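Local atomic coordinates of uncharacterized N-acetyltransferase D2E76_00625 (PDB entry 6YCA), a protein that binds acetyl coenzyme A and, as an Eis-type GCN5-related N-acetyltransferase, probably acetylates amine substrates, though it is incapable of modifying aminoglycosides. Residues S153-R158 / R283-P288; D314-L319 / V353-H358; Y82-T87 / V94-V99; S244-I249 / V275-L280; R162-L167 / H291-P296. All coordinates share one frame; numbering follows the deposited sequence.

Overall arrangement
Contacts 1, 4 and 5 lie on the same side of the chain's centre. Contact 1 pairs strand 149-160 with strand 277-284, and contact 4 joins that second strand to 248-256; their centres are about 18 Å apart, and Tyr157 N to Leu280 O ties them together. Contact 5 joins the loops that follow the two strands of contact 1, about 16 Å away between centres. Contact 3 is the hairpin of the first acetyltransferase domain, with the side chain of Ala98 about 9 Å from a bound acetyl coenzyme A. Contact 2 belongs to the sterol carrier protein-like region; its nearest atoms lie about 6 Å from contact 3, and its centre is about 50 Å from contact 4's.

Contact 1. Residues S153-R158 / R283-P288; sequences SSATYR and RPIDDP
Tyr157 reaches across from strand 149-160 and puts its OH on Pro284 O, 2.7 Å away, at the head of a type I turn. The carbonyl lies at the edge of the phenol ring, in its plane, and the Arg283 side chain crosses that of Tyr157 at about a right angle, its CB at the ring edge, 3.6 Å from Tyr157 CE1. Pro284 O is gripped a second time by Asp287 N, the bond that closes the turn from Pro284 to Asp287. Behind this sits the antiparallel pair of Ala155 and Arg283: Ala155 N gives to Arg283 O at 2.7 Å and Arg283 N to Ala155 O at 2.9 Å, both within the carbonyl planes. Farther along, the CG2 branch of Ile285 rests against the Ser153 backbone, 3.4 Å from Ser153 O. The Arg283 chain bends at chi2 and chi3, so that its guanidinium folds back and NE meets Asp287 OD2 at 2.9 Å; the oxygen lies in the guanidinium plane, yet is approached from above the carboxylate plane. At the tip of the turn Asp286 OD2 accepts from Gln408 N and makes a salt bridge to Arg381 of the second subunit. The tyrosine hydroxyl and the Arg283-Asp287 ion pair would thus steady the turn, whose Asp286 meets a charge of the second subunit.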
# COMPACT_ATOMS: atom_id res chain seq x y z
N SER A 153 0.89 3.07 -30.42
CA SER A 153 0.84 2.89 -28.98
C SER A 153 -0.47 3.46 -28.47
O SER A 153 -1.12 4.29 -29.12
CB SER A 153 2.01 3.57 -28.27
OG SER A 153 3.26 3.02 -28.68
N SER A 154 -0.87 2.99 -27.29
CA SER A 154 -2.10 3.41 -26.64
C SER A 154 -1.81 3.94 -25.25
O SER A 154 -0.80 3.58 -24.62
CB SER A 154 -3.10 2.25 -26.58
OG SER A 154 -2.68 1.27 -25.65
N ALA A 155 -2.69 4.80 -24.76
CA ALA A 155 -2.53 5.42 -23.45
C ALA A 155 -3.79 5.21 -22.61
O ALA A 155 -4.87 4.92 -23.14
CB ALA A 155 -2.20 6.92 -23.54
N THR A 156 -3.62 5.38 -21.30
CA THR A 156 -4.70 5.27 -20.33
C THR A 156 -4.78 6.55 -19.52
O THR A 156 -3.78 6.97 -18.92
CB THR A 156 -4.45 4.11 -19.38
OG1 THR A 156 -4.20 2.93 -20.14
CG2 THR A 156 -5.66 3.89 -18.49
N TYR A 157 -5.95 7.17 -19.50
CA TYR A 157 -6.16 8.43 -18.81
C TYR A 157 -7.06 8.25 -17.60
O TYR A 157 -8.05 7.51 -17.65
CB TYR A 157 -6.79 9.44 -19.76
CG TYR A 157 -5.96 9.69 -20.99
CD1 TYR A 157 -6.07 8.86 -22.10
CD2 TYR A 157 -5.07 10.75 -21.05
CE1 TYR A 157 -5.31 9.08 -23.23
CE2 TYR A 157 -4.31 10.98 -22.18
CZ TYR A 157 -4.44 10.14 -23.27
OH TYR A 157 -3.69 10.36 -24.40
N ARG A 158 -6.71 8.93 -16.51
CA ARG A 158 -7.58 9.08 -15.34
C ARG A 158 -7.94 10.55 -15.21
O ARG A 158 -7.05 11.40 -15.07
CB ARG A 158 -6.91 8.62 -14.04
CG ARG A 158 -6.84 7.14 -13.76
CD ARG A 158 -6.21 7.00 -12.37
NE ARG A 158 -7.02 7.66 -11.35
CZ ARG A 158 -6.59 7.99 -10.13
NH1 ARG A 158 -5.34 7.72 -9.77
NH2 ARG A 158 -7.40 8.60 -9.27
N ARG A 283 -6.69 4.55 -25.31
CA ARG A 283 -6.96 5.75 -26.09
C ARG A 283 -5.70 6.17 -26.82
O ARG A 283 -4.60 5.68 -26.52
CB ARG A 283 -7.41 6.89 -25.16
CG ARG A 283 -8.78 6.68 -24.53
CD ARG A 283 -9.86 6.58 -25.59
NE ARG A 283 -9.88 7.75 -26.47
CZ ARG A 283 -10.53 7.78 -27.63
NH1 ARG A 283 -11.19 6.71 -28.04
NH2 ARG A 283 -10.50 8.87 -28.38
N PRO A 284 -5.81 7.03 -27.83
CA PRO A 284 -4.62 7.52 -28.53
C PRO A 284 -3.67 8.25 -27.58
O PRO A 284 -4.09 8.91 -26.63
CB PRO A 284 -5.18 8.48 -29.58
CG PRO A 284 -6.57 8.02 -29.80
CD PRO A 284 -7.05 7.50 -28.48
N ILE A 285 -2.37 8.14 -27.87
CA ILE A 285 -1.37 8.81 -27.03
C ILE A 285 -1.42 10.32 -27.19
O ILE A 285 -0.86 11.04 -26.36
CB ILE A 285 0.05 8.25 -27.26
CG1 ILE A 285 0.56 8.61 -28.65
CG2 ILE A 285 0.09 6.75 -27.05
CD1 ILE A 285 1.99 8.21 -28.87
N ASP A 286 -2.07 10.83 -28.23
CA ASP A 286 -2.23 12.27 -28.43
C ASP A 286 -3.68 12.71 -28.31
O ASP A 286 -4.08 13.71 -28.91
CB ASP A 286 -1.64 12.71 -29.77
CG ASP A 286 -2.37 12.10 -30.97
OD1 ASP A 286 -3.17 11.16 -30.79
OD2 ASP A 286 -2.13 12.57 -32.10
N ASP A 287 -4.47 11.98 -27.52
CA ASP A 287 -5.86 12.33 -27.32
C ASP A 287 -5.94 13.72 -26.70
O ASP A 287 -5.31 13.97 -25.67
CB ASP A 287 -6.51 11.32 -26.39
CG ASP A 287 -7.99 11.11 -26.68
OD1 ASP A 287 -8.49 11.68 -27.67
OD2 ASP A 287 -8.64 10.36 -25.92
N PRO A 288 -6.67 14.65 -27.30
CA PRO A 288 -6.67 16.03 -26.79
C PRO A 288 -7.49 16.25 -25.53
O PRO A 288 -8.07 17.33 -25.36
CB PRO A 288 -7.23 16.84 -27.97
CG PRO A 288 -8.09 15.87 -28.71
CD PRO A 288 -7.41 14.53 -28.57

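Contact 2. Residues D314-L319 / V353-H358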
# COMPACT_ATOMS: atom_id res chain seq x y z
N ASP A 314 4.09 -6.57 -48.22
CA ASP A 314 4.49 -6.05 -49.52
C ASP A 314 4.87 -4.59 -49.31
O ASP A 314 3.99 -3.72 -49.26
CB ASP A 314 3.38 -6.21 -50.56
CG ASP A 314 3.86 -5.96 -51.99
OD1 ASP A 314 4.87 -5.25 -52.18
OD2 ASP A 314 3.22 -6.49 -52.92
N VAL A 315 6.17 -4.32 -49.18
CA VAL A 315 6.62 -2.98 -48.83
C VAL A 315 6.24 -1.96 -49.90
O VAL A 315 5.76 -0.86 -49.58
CB VAL A 315 8.13 -2.98 -48.52
CG1 VAL A 315 8.66 -1.56 -48.43
CG2 VAL A 315 8.40 -3.73 -47.23
N GLU A 316 6.45 -2.30 -51.17
CA GLU A 316 6.18 -1.34 -52.24
C GLU A 316 4.70 -0.95 -52.27
O GLU A 316 4.36 0.24 -52.34
CB GLU A 316 6.63 -1.88 -53.59
CG GLU A 316 6.35 -0.93 -54.75
CD GLU A 316 6.94 -1.40 -56.07
OE1 GLU A 316 7.31 -2.58 -56.17
OE2 GLU A 316 7.01 -0.58 -57.02
N ALA A 317 3.81 -1.94 -52.19
CA ALA A 317 2.38 -1.64 -52.22
C ALA A 317 1.93 -0.89 -50.98
O ALA A 317 1.02 -0.05 -51.07
CB ALA A 317 1.58 -2.93 -52.40
N ALA A 318 2.55 -1.15 -49.83
CA ALA A 318 2.21 -0.40 -48.63
C ALA A 318 2.62 1.06 -48.77
O ALA A 318 1.83 1.97 -48.48
CB ALA A 318 2.88 -1.04 -47.41
N LEU A 319 3.85 1.30 -49.23
CA LEU A 319 4.32 2.67 -49.41
C LEU A 319 3.48 3.43 -50.42
O LEU A 319 3.36 4.66 -50.34
CB LEU A 319 5.79 2.66 -49.85
CG LEU A 319 6.77 2.12 -48.82
CD1 LEU A 319 8.16 1.99 -49.43
CD2 LEU A 319 6.79 3.01 -47.59
N VAL A 353 5.48 5.94 -56.43
CA VAL A 353 6.34 5.06 -55.64
C VAL A 353 6.79 3.94 -56.56
O VAL A 353 5.97 3.13 -57.02
CB VAL A 353 5.60 4.50 -54.42
CG1 VAL A 353 6.46 3.44 -53.74
CG2 VAL A 353 5.25 5.61 -53.46
N ARG A 354 8.10 3.87 -56.80
CA ARG A 354 8.66 2.91 -57.73
C ARG A 354 9.93 2.31 -57.14
O ARG A 354 10.57 2.90 -56.27
CB ARG A 354 9.02 3.56 -59.08
CG ARG A 354 10.10 4.63 -58.96
CD ARG A 354 10.35 5.36 -60.28
NE ARG A 354 11.21 4.58 -61.18
CZ ARG A 354 12.53 4.72 -61.26
NH1 ARG A 354 13.15 5.62 -60.50
NH2 ARG A 354 13.24 3.97 -62.10
N ARG A 355 10.27 1.12 -57.63
CA ARG A 355 11.55 0.51 -57.31
C ARG A 355 12.63 1.24 -58.09
O ARG A 355 12.44 1.60 -59.26
CB ARG A 355 11.53 -0.96 -57.69
CG ARG A 355 10.66 -1.78 -56.76
CD ARG A 355 10.49 -3.20 -57.22
NE ARG A 355 9.76 -3.97 -56.21
CZ ARG A 355 10.33 -4.80 -55.34
NH1 ARG A 355 11.64 -4.99 -55.37
NH2 ARG A 355 9.58 -5.44 -54.46
N THR A 356 13.77 1.46 -57.44
CA THR A 356 14.82 2.26 -58.04
C THR A 356 16.17 1.62 -57.77
O THR A 356 16.33 0.82 -56.84
CB THR A 356 14.83 3.68 -57.46
OG1 THR A 356 13.48 4.10 -57.20
CG2 THR A 356 15.46 4.66 -58.44
N GLN A 357 17.13 1.95 -58.62
CA GLN A 357 18.53 1.62 -58.39
C GLN A 357 19.39 2.83 -58.06
O GLN A 357 20.61 2.68 -57.93
CB GLN A 357 19.10 0.81 -59.56
CG GLN A 357 18.34 -0.49 -59.79
CD GLN A 357 19.14 -1.51 -60.57
OE1 GLN A 357 20.35 -1.36 -60.76
NE2 GLN A 357 18.47 -2.57 -61.03
N HIS A 358 18.80 4.02 -57.94
CA HIS A 358 19.57 5.19 -57.54
C HIS A 358 20.16 4.96 -56.16
O HIS A 358 19.66 4.16 -55.37
CB HIS A 358 18.68 6.43 -57.49
CG HIS A 358 18.01 6.77 -58.79
ND1 HIS A 358 17.00 7.71 -58.89
CD2 HIS A 358 18.21 6.30 -60.05
CE1 HIS A 358 16.60 7.79 -60.15
NE2 HIS A 358 17.32 6.95 -60.87
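In the sterol carrier protein-like domain, the first turn of helix 315-321 lies beside strand 353-356, which is an outermost strand of its mixed sheet within this chain. The short segments run roughly antiparallel, their axes coming within 8.4 Å. One salt bridge carries the polar side. Glu316, with CG anti to the backbone N and the chain extended beyond, sends OE1 to Arg355 NE at 2.8 Å. The bond is somewhat bent, 145° at the hydrogen; NE keeps OE1 near the guanidinium plane, whereas OE1 is met from above its carboxylate, and the two planes stand 59° apart. Arg355 is straight from CG to NE and crosses Glu316 at about a right angle; its CG and CD also lie against Glu316 OE1. The rest of its guanidinium is engaged as well: NH2 gives to His341 O, and NH1 has a hydrogen-bond partner of its own. At the start of the helix Asp314 is the N-cap, its OD1 taking a long, weak bond from Ala317 N at 3.5 Å, and Asn342 OD1 pairs with Val315 N. Two tyrosines serve backbone carbonyls of the helix, Tyr373 OH at Ala318 O and Tyr324 OH at Leu319 O. The apolar side is small: Val353 CG1 touches Leu319 CB at 4.0 Å, and Val353 CG2 lies 3.8 Å from Leu319 O.

Contact 3. Residues Y82-T87 / V94-V99; sequences YTSWLT and VPHAAV
Val94 O takes one hydrogen bond, from Leu86 N at 3.0 Å in the carbonyl plane, with a weaker CA-H...O contact from Trp85 CA beside it at 3.2 Å. The return bond, Val94 N to Leu86 O at 2.9 Å, is nearly straight (169°). One hydrogen-bonded pair farther on, His96 N gives to Ser84 O at 2.9 Å, this time from above the carbonyl plane. The two strands form the hairpin 75-87/93-104 of the first GNAT domain. Strand 93-104 is flanked on its other side by the parallel strand 132-135, and in the GNAT fold acetyl coenzyme A binds where the corresponding parallel pair splays; here the side chain of Ala98 is about 9 Å from the ligand. On the face that bears Ser84, Leu86 and His96, the imidazole is sandwiched. Leu86 CD1 sits over one side of the ring in a CH-pi contact, 4.0 Å from its centroid, and Ala98 N lies over the opposite side, toward the rim. With CG anti to the backbone N (chi1 162°), the His96 ring lies beside Leu86 and its NE2 bonds with Ser134 OG on strand 132-135. Ser84 OG, at the ring's edge, gives to a lone pair of Trp85 O at 3.1 Å.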
# COMPACT_ATOMS: atom_id res chain seq x y z
N TYR A 82 -7.06 -13.32 -39.38
CA TYR A 82 -8.38 -12.95 -39.87
C TYR A 82 -8.24 -12.03 -41.06
O TYR A 82 -7.32 -11.21 -41.13
CB TYR A 82 -9.19 -12.24 -38.78
CG TYR A 82 -9.59 -13.15 -37.64
CD1 TYR A 82 -8.69 -13.48 -36.64
CD2 TYR A 82 -10.87 -13.70 -37.57
CE1 TYR A 82 -9.04 -14.32 -35.60
CE2 TYR A 82 -11.23 -14.54 -36.53
CZ TYR A 82 -10.31 -14.85 -35.55
OH TYR A 82 -10.65 -15.68 -34.52
N THR A 83 -9.17 -12.16 -42.00
CA THR A 83 -9.25 -11.23 -43.12
C THR A 83 -9.72 -9.88 -42.61
O THR A 83 -10.83 -9.77 -42.08
CB THR A 83 -10.23 -11.78 -44.16
OG1 THR A 83 -9.82 -13.09 -44.56
CG2 THR A 83 -10.29 -10.88 -45.38
N SER A 84 -8.89 -8.85 -42.76
CA SER A 84 -9.18 -7.56 -42.15
C SER A 84 -8.68 -6.45 -43.07
O SER A 84 -8.11 -6.71 -44.14
CB SER A 84 -8.55 -7.48 -40.76
OG SER A 84 -8.70 -6.18 -40.20
N TRP A 85 -8.89 -5.21 -42.64
CA TRP A 85 -8.31 -4.05 -43.29
C TRP A 85 -7.63 -3.17 -42.24
O TRP A 85 -7.85 -3.33 -41.04
CB TRP A 85 -9.34 -3.23 -44.10
CG TRP A 85 -10.62 -2.89 -43.38
CD1 TRP A 85 -11.84 -3.47 -43.58
CD2 TRP A 85 -10.81 -1.88 -42.38
NE1 TRP A 85 -12.78 -2.88 -42.76
CE2 TRP A 85 -12.17 -1.91 -42.01
CE3 TRP A 85 -9.96 -0.95 -41.76
CZ2 TRP A 85 -12.70 -1.05 -41.04
CZ3 TRP A 85 -10.49 -0.10 -40.80
CH2 TRP A 85 -11.85 -0.16 -40.45
N LEU A 86 -6.77 -2.27 -42.71
CA LEU A 86 -6.06 -1.34 -41.84
C LEU A 86 -6.00 0.02 -42.51
O LEU A 86 -5.64 0.11 -43.69
CB LEU A 86 -4.64 -1.84 -41.55
CG LEU A 86 -3.87 -1.19 -40.40
CD1 LEU A 86 -2.95 -2.22 -39.76
CD2 LEU A 86 -3.07 -0.00 -40.87
N THR A 87 -6.34 1.06 -41.76
CA THR A 87 -6.35 2.42 -42.28
C THR A 87 -4.95 3.04 -42.17
O THR A 87 -4.43 3.20 -41.06
CB THR A 87 -7.37 3.27 -41.53
OG1 THR A 87 -8.66 2.66 -41.60
CG2 THR A 87 -7.44 4.67 -42.13
N VAL A 94 -6.15 -0.69 -46.42
CA VAL A 94 -5.31 -1.67 -47.11
C VAL A 94 -5.68 -3.08 -46.65
O VAL A 94 -6.21 -3.25 -45.54
CB VAL A 94 -3.82 -1.40 -46.86
CG1 VAL A 94 -3.47 0.05 -47.20
CG2 VAL A 94 -3.44 -1.73 -45.42
N PRO A 95 -5.47 -4.10 -47.48
CA PRO A 95 -5.71 -5.48 -47.02
C PRO A 95 -4.76 -5.83 -45.89
O PRO A 95 -3.54 -5.72 -46.01
CB PRO A 95 -5.43 -6.32 -48.27
CG PRO A 95 -5.54 -5.37 -49.41
CD PRO A 95 -5.07 -4.06 -48.89
N HIS A 96 -5.34 -6.28 -44.77
CA HIS A 96 -4.60 -6.46 -43.54
C HIS A 96 -4.92 -7.83 -42.95
O HIS A 96 -6.08 -8.23 -42.89
CB HIS A 96 -5.02 -5.36 -42.55
CG HIS A 96 -4.68 -5.65 -41.12
ND1 HIS A 96 -5.64 -5.73 -40.14
CD2 HIS A 96 -3.49 -5.85 -40.51
CE1 HIS A 96 -5.05 -5.99 -38.98
NE2 HIS A 96 -3.75 -6.07 -39.18
N ALA A 97 -3.88 -8.52 -42.49
CA ALA A 97 -4.02 -9.83 -41.87
C ALA A 97 -3.85 -9.68 -40.36
O ALA A 97 -2.75 -9.40 -39.87
CB ALA A 97 -3.00 -10.81 -42.43
N ALA A 98 -4.95 -9.85 -39.63
CA ALA A 98 -4.96 -9.74 -38.18
C ALA A 98 -4.49 -11.07 -37.59
O ALA A 98 -5.28 -11.99 -37.39
CB ALA A 98 -6.35 -9.34 -37.68
N VAL A 99 -3.19 -11.16 -37.31
CA VAL A 99 -2.58 -12.38 -36.81
C VAL A 99 -2.87 -12.53 -35.33
O VAL A 99 -2.81 -11.56 -34.56
CB VAL A 99 -1.07 -12.38 -37.09
CG1 VAL A 99 -0.41 -13.60 -36.48
CG2 VAL A 99 -0.82 -12.33 -38.59

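Contact 4. Residues S244-I249 / V275-L280; sequences SSARTI and VDVIEL
Strands 248-256 and 277-284, with helix 259-270 between them, make a beta-alpha-beta unit of the second GNAT domain, and the contact is where its two strands begin side by side. The tight part is parallel: Ile249 N gives to Val277 O and Glu279 N to Ile249 O, both at 3.1 Å. On the helix side Ile249 crosses Val275 at about a right angle, CG2 to CG2 3.9 Å, under Leu269 of the helix. On the other face Thr248 and Val277 lie alongside each other, pointing the same way. Toward Ser244, exposed and poorly ordered, the ladder gives way to loop, and Ala246 merely brushes Val277. Between the paired strands and the loose loop, Arg247 O accepts from both Asp276 N and Val277 N. The Arg247 side chain is about 8 Å from a bound acetyl coenzyme A. Its NE is bonded to Leu274 O; Asp276 OD2 lies over one face of the guanidinium, well out of the plane, and is met by charge alone. That oxygen, Asp276 OD2, spends its anti lone pair on Arg247 N, 3.0 Å away.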
# COMPACT_ATOMS: atom_id res chain seq x y z
N SER A 244 -17.38 4.92 1.13
CA SER A 244 -15.96 4.96 0.80
C SER A 244 -15.66 6.28 0.10
O SER A 244 -15.97 7.35 0.63
CB SER A 244 -15.55 3.76 -0.08
OG SER A 244 -15.93 2.53 0.50
N SER A 245 -15.08 6.21 -1.09
CA SER A 245 -14.78 7.40 -1.88
C SER A 245 -14.40 6.96 -3.29
O SER A 245 -14.47 5.77 -3.63
CB SER A 245 -13.69 8.25 -1.24
OG SER A 245 -13.37 9.36 -2.07
N ALA A 246 -13.95 7.93 -4.09
CA ALA A 246 -13.61 7.79 -5.50
C ALA A 246 -14.47 6.78 -6.25
O ALA A 246 -14.04 5.66 -6.51
CB ALA A 246 -12.14 7.39 -5.64
N ARG A 247 -15.68 7.20 -6.63
CA ARG A 247 -16.51 6.41 -7.53
C ARG A 247 -15.95 6.47 -8.94
O ARG A 247 -15.88 7.55 -9.54
CB ARG A 247 -17.95 6.90 -7.49
CG ARG A 247 -18.60 6.77 -6.12
CD ARG A 247 -20.00 7.35 -6.10
NE ARG A 247 -19.97 8.80 -5.92
CZ ARG A 247 -20.07 9.41 -4.74
NH1 ARG A 247 -20.21 8.70 -3.63
NH2 ARG A 247 -20.03 10.73 -4.68
N THR A 248 -15.55 5.32 -9.49
CA THR A 248 -14.88 5.28 -10.79
C THR A 248 -15.73 4.55 -11.82
O THR A 248 -16.35 3.52 -11.52
CB THR A 248 -13.54 4.55 -10.66
OG1 THR A 248 -12.75 5.16 -9.63
CG2 THR A 248 -12.77 4.56 -11.97
N ILE A 249 -15.76 5.08 -13.04
CA ILE A 249 -16.28 4.38 -14.21
C ILE A 249 -15.12 4.11 -15.17
O ILE A 249 -14.10 4.81 -15.17
CB ILE A 249 -17.42 5.13 -14.93
CG1 ILE A 249 -16.91 6.42 -15.57
CG2 ILE A 249 -18.58 5.40 -13.98
CD1 ILE A 249 -17.94 7.13 -16.40
N VAL A 275 -20.16 10.60 -10.46
CA VAL A 275 -18.90 10.01 -10.91
C VAL A 275 -17.75 10.89 -10.44
O VAL A 275 -17.76 12.11 -10.64
CB VAL A 275 -18.88 9.82 -12.43
CG1 VAL A 275 -17.53 9.29 -12.88
CG2 VAL A 275 -19.98 8.87 -12.84
N ASP A 276 -16.77 10.26 -9.79
CA ASP A 276 -15.59 10.94 -9.28
C ASP A 276 -14.37 10.80 -10.19
O ASP A 276 -13.64 11.78 -10.38
CB ASP A 276 -15.25 10.43 -7.88
CG ASP A 276 -16.28 10.84 -6.84
OD1 ASP A 276 -16.75 12.00 -6.90
OD2 ASP A 276 -16.62 10.01 -5.97
N VAL A 277 -14.14 9.62 -10.75
CA VAL A 277 -12.97 9.36 -11.58
C VAL A 277 -13.43 8.73 -12.89
O VAL A 277 -14.23 7.79 -12.88
CB VAL A 277 -11.99 8.41 -10.87
CG1 VAL A 277 -10.80 8.10 -11.76
CG2 VAL A 277 -11.53 9.01 -9.56
N ILE A 278 -12.92 9.24 -14.01
CA ILE A 278 -13.22 8.69 -15.33
C ILE A 278 -11.93 8.10 -15.87
O ILE A 278 -10.93 8.81 -16.03
CB ILE A 278 -13.77 9.77 -16.27
CG1 ILE A 278 -14.93 10.52 -15.61
CG2 ILE A 278 -14.23 9.14 -17.58
CD1 ILE A 278 -15.40 11.73 -16.40
N GLU A 279 -11.94 6.80 -16.17
CA GLU A 279 -10.76 6.14 -16.73
C GLU A 279 -11.04 5.74 -18.17
O GLU A 279 -11.97 4.97 -18.44
CB GLU A 279 -10.30 4.95 -15.88
CG GLU A 279 -8.94 4.41 -16.34
CD GLU A 279 -8.28 3.48 -15.33
OE1 GLU A 279 -8.98 3.01 -14.40
OE2 GLU A 279 -7.06 3.24 -15.46
N LEU A 280 -10.25 6.29 -19.08
CA LEU A 280 -10.34 6.00 -20.51
C LEU A 280 -9.16 5.12 -20.87
O LEU A 280 -8.03 5.43 -20.48
CB LEU A 280 -10.23 7.29 -21.32
CG LEU A 280 -11.27 8.42 -21.34
CD1 LEU A 280 -12.59 7.97 -21.93
CD2 LEU A 280 -11.46 9.04 -19.96

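Contact 5. Residues R162-L167 / H291-P296. With SO4 (sulfate ion), chain L.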
# COMPACT_ATOMS: atom_id res chain seq x y z
N ARG A 162 -14.28 16.29 -10.92
CA ARG A 162 -14.57 17.55 -10.25
C ARG A 162 -13.68 18.67 -10.77
O ARG A 162 -14.08 19.84 -10.76
CB ARG A 162 -14.44 17.40 -8.73
CG ARG A 162 -13.04 17.08 -8.23
CD ARG A 162 -12.98 17.05 -6.71
NE ARG A 162 -13.70 15.89 -6.18
CZ ARG A 162 -14.93 15.91 -5.68
NH1 ARG A 162 -15.49 14.79 -5.25
NH2 ARG A 162 -15.61 17.06 -5.62
N ARG A 163 -12.46 18.35 -11.19
CA ARG A 163 -11.52 19.32 -11.73
C ARG A 163 -11.63 19.50 -13.25
O ARG A 163 -10.88 20.30 -13.82
CB ARG A 163 -10.09 18.91 -11.39
CG ARG A 163 -9.86 18.60 -9.93
CD ARG A 163 -8.48 17.99 -9.76
NE ARG A 163 -7.45 18.83 -10.35
CZ ARG A 163 -6.15 18.53 -10.34
NH1 ARG A 163 -5.73 17.41 -9.76
NH2 ARG A 163 -5.28 19.36 -10.90
N ALA A 164 -12.52 18.77 -13.91
CA ALA A 164 -12.57 18.75 -15.37
C ALA A 164 -13.74 19.57 -15.92
O ALA A 164 -14.62 19.07 -16.61
CB ALA A 164 -12.62 17.30 -15.87
N ALA A 165 -13.73 20.86 -15.62
CA ALA A 165 -14.69 21.75 -16.25
C ALA A 165 -14.19 22.15 -17.65
O ALA A 165 -13.00 22.41 -17.83
CB ALA A 165 -14.89 23.01 -15.41
N PRO A 166 -15.08 22.21 -18.64
CA PRO A 166 -14.64 22.45 -20.02
C PRO A 166 -14.05 23.84 -20.20
O PRO A 166 -14.55 24.83 -19.65
CB PRO A 166 -15.93 22.29 -20.84
CG PRO A 166 -16.85 21.52 -19.96
CD PRO A 166 -16.52 21.94 -18.56
N LEU A 167 -12.98 23.91 -21.00
CA LEU A 167 -12.36 25.19 -21.32
C LEU A 167 -13.29 26.06 -22.15
O LEU A 167 -13.45 27.26 -21.89
CB LEU A 167 -11.03 24.96 -22.04
CG LEU A 167 -10.20 26.19 -22.39
CD1 LEU A 167 -9.86 26.99 -21.14
CD2 LEU A 167 -8.93 25.75 -23.11
N HIS A 291 -6.60 19.33 -23.43
CA HIS A 291 -6.97 20.60 -24.04
C HIS A 291 -8.46 20.91 -23.95
O HIS A 291 -8.88 21.99 -24.38
CB HIS A 291 -6.49 20.65 -25.49
CG HIS A 291 -5.00 20.55 -25.63
ND1 HIS A 291 -4.15 21.60 -25.34
CD2 HIS A 291 -4.21 19.53 -26.04
CE1 HIS A 291 -2.90 21.23 -25.56
NE2 HIS A 291 -2.91 19.98 -25.98
N LEU A 292 -9.26 19.99 -23.43
CA LEU A 292 -10.69 20.22 -23.28
C LEU A 292 -11.07 20.91 -21.98
O LEU A 292 -12.17 21.45 -21.88
CB LEU A 292 -11.44 18.89 -23.35
CG LEU A 292 -11.62 18.29 -24.74
CD1 LEU A 292 -12.26 16.92 -24.64
CD2 LEU A 292 -12.46 19.21 -25.59
N VAL A 293 -10.18 20.91 -20.99
CA VAL A 293 -10.52 21.36 -19.65
C VAL A 293 -9.64 22.53 -19.25
O VAL A 293 -8.49 22.65 -19.70
CB VAL A 293 -10.41 20.22 -18.62
CG1 VAL A 293 -11.54 19.21 -18.82
CG2 VAL A 293 -9.06 19.54 -18.73
N THR A 294 -10.18 23.39 -18.38
CA THR A 294 -9.41 24.53 -17.88
C THR A 294 -8.24 24.09 -17.02
O THR A 294 -7.27 24.85 -16.89
CB THR A 294 -10.31 25.46 -17.07
OG1 THR A 294 -10.72 24.80 -15.87
CG2 THR A 294 -11.53 25.85 -17.87
N ASP A 295 -8.32 22.90 -16.42
CA ASP A 295 -7.26 22.34 -15.58
C ASP A 295 -6.69 21.10 -16.26
O ASP A 295 -7.11 19.98 -15.96
CB ASP A 295 -7.81 21.99 -14.20
CG ASP A 295 -6.72 21.65 -13.20
OD1 ASP A 295 -5.54 21.52 -13.61
OD2 ASP A 295 -7.03 21.52 -12.00
N PRO A 296 -5.70 21.25 -17.15
CA PRO A 296 -5.14 20.07 -17.83
C PRO A 296 -4.64 18.99 -16.89
O PRO A 296 -4.63 17.81 -17.27
CB PRO A 296 -4.00 20.66 -18.68
CG PRO A 296 -4.36 22.11 -18.84
CD PRO A 296 -5.08 22.51 -17.58
S SO4 L . -1.83 18.71 -9.52
O1 SO4 L . -1.89 20.11 -9.94
O2 SO4 L . -2.09 18.62 -8.09
O3 SO4 L . -2.82 17.91 -10.24
O4 SO4 L . -0.49 18.18 -9.81
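Two irregular loops meet here, one following strand 149-160 and the other leading into strand 299-312, and they share a single backbone bridge between Pro166 and Val293. Thr294 N gives to Ala165 O at 3.0 Å, nearly along the C=O axis, and Leu167 N gives to Leu292 O at 2.7 Å. Apolar branches pack beside the bridge: Val293 CG1 on Ala164 CB at 3.7 Å, and Thr294 CG2 crossing obliquely against Leu167 CD1. Farther out, Arg163 bends at chi3 and turns the edge of its guanidinium to Asp295, gripping OD2 side-on with NE (3.2 Å) and NH2 (3.0 Å). Both approach OD2 from above the carboxylate plane. The other edge holds a sulfate ion, probably from the crystallisation liquor: its O3 accepts from Arg163 NH1 and, at 2.9 Å, from NH2, and the ion also bonds to Arg305 of the second subunit. Arg163 and Asp295 thus form a side-on salt bridge in which two nitrogens meet one carboxylate oxygen, at a subunit interface, beside an isolated beta bridge between loops.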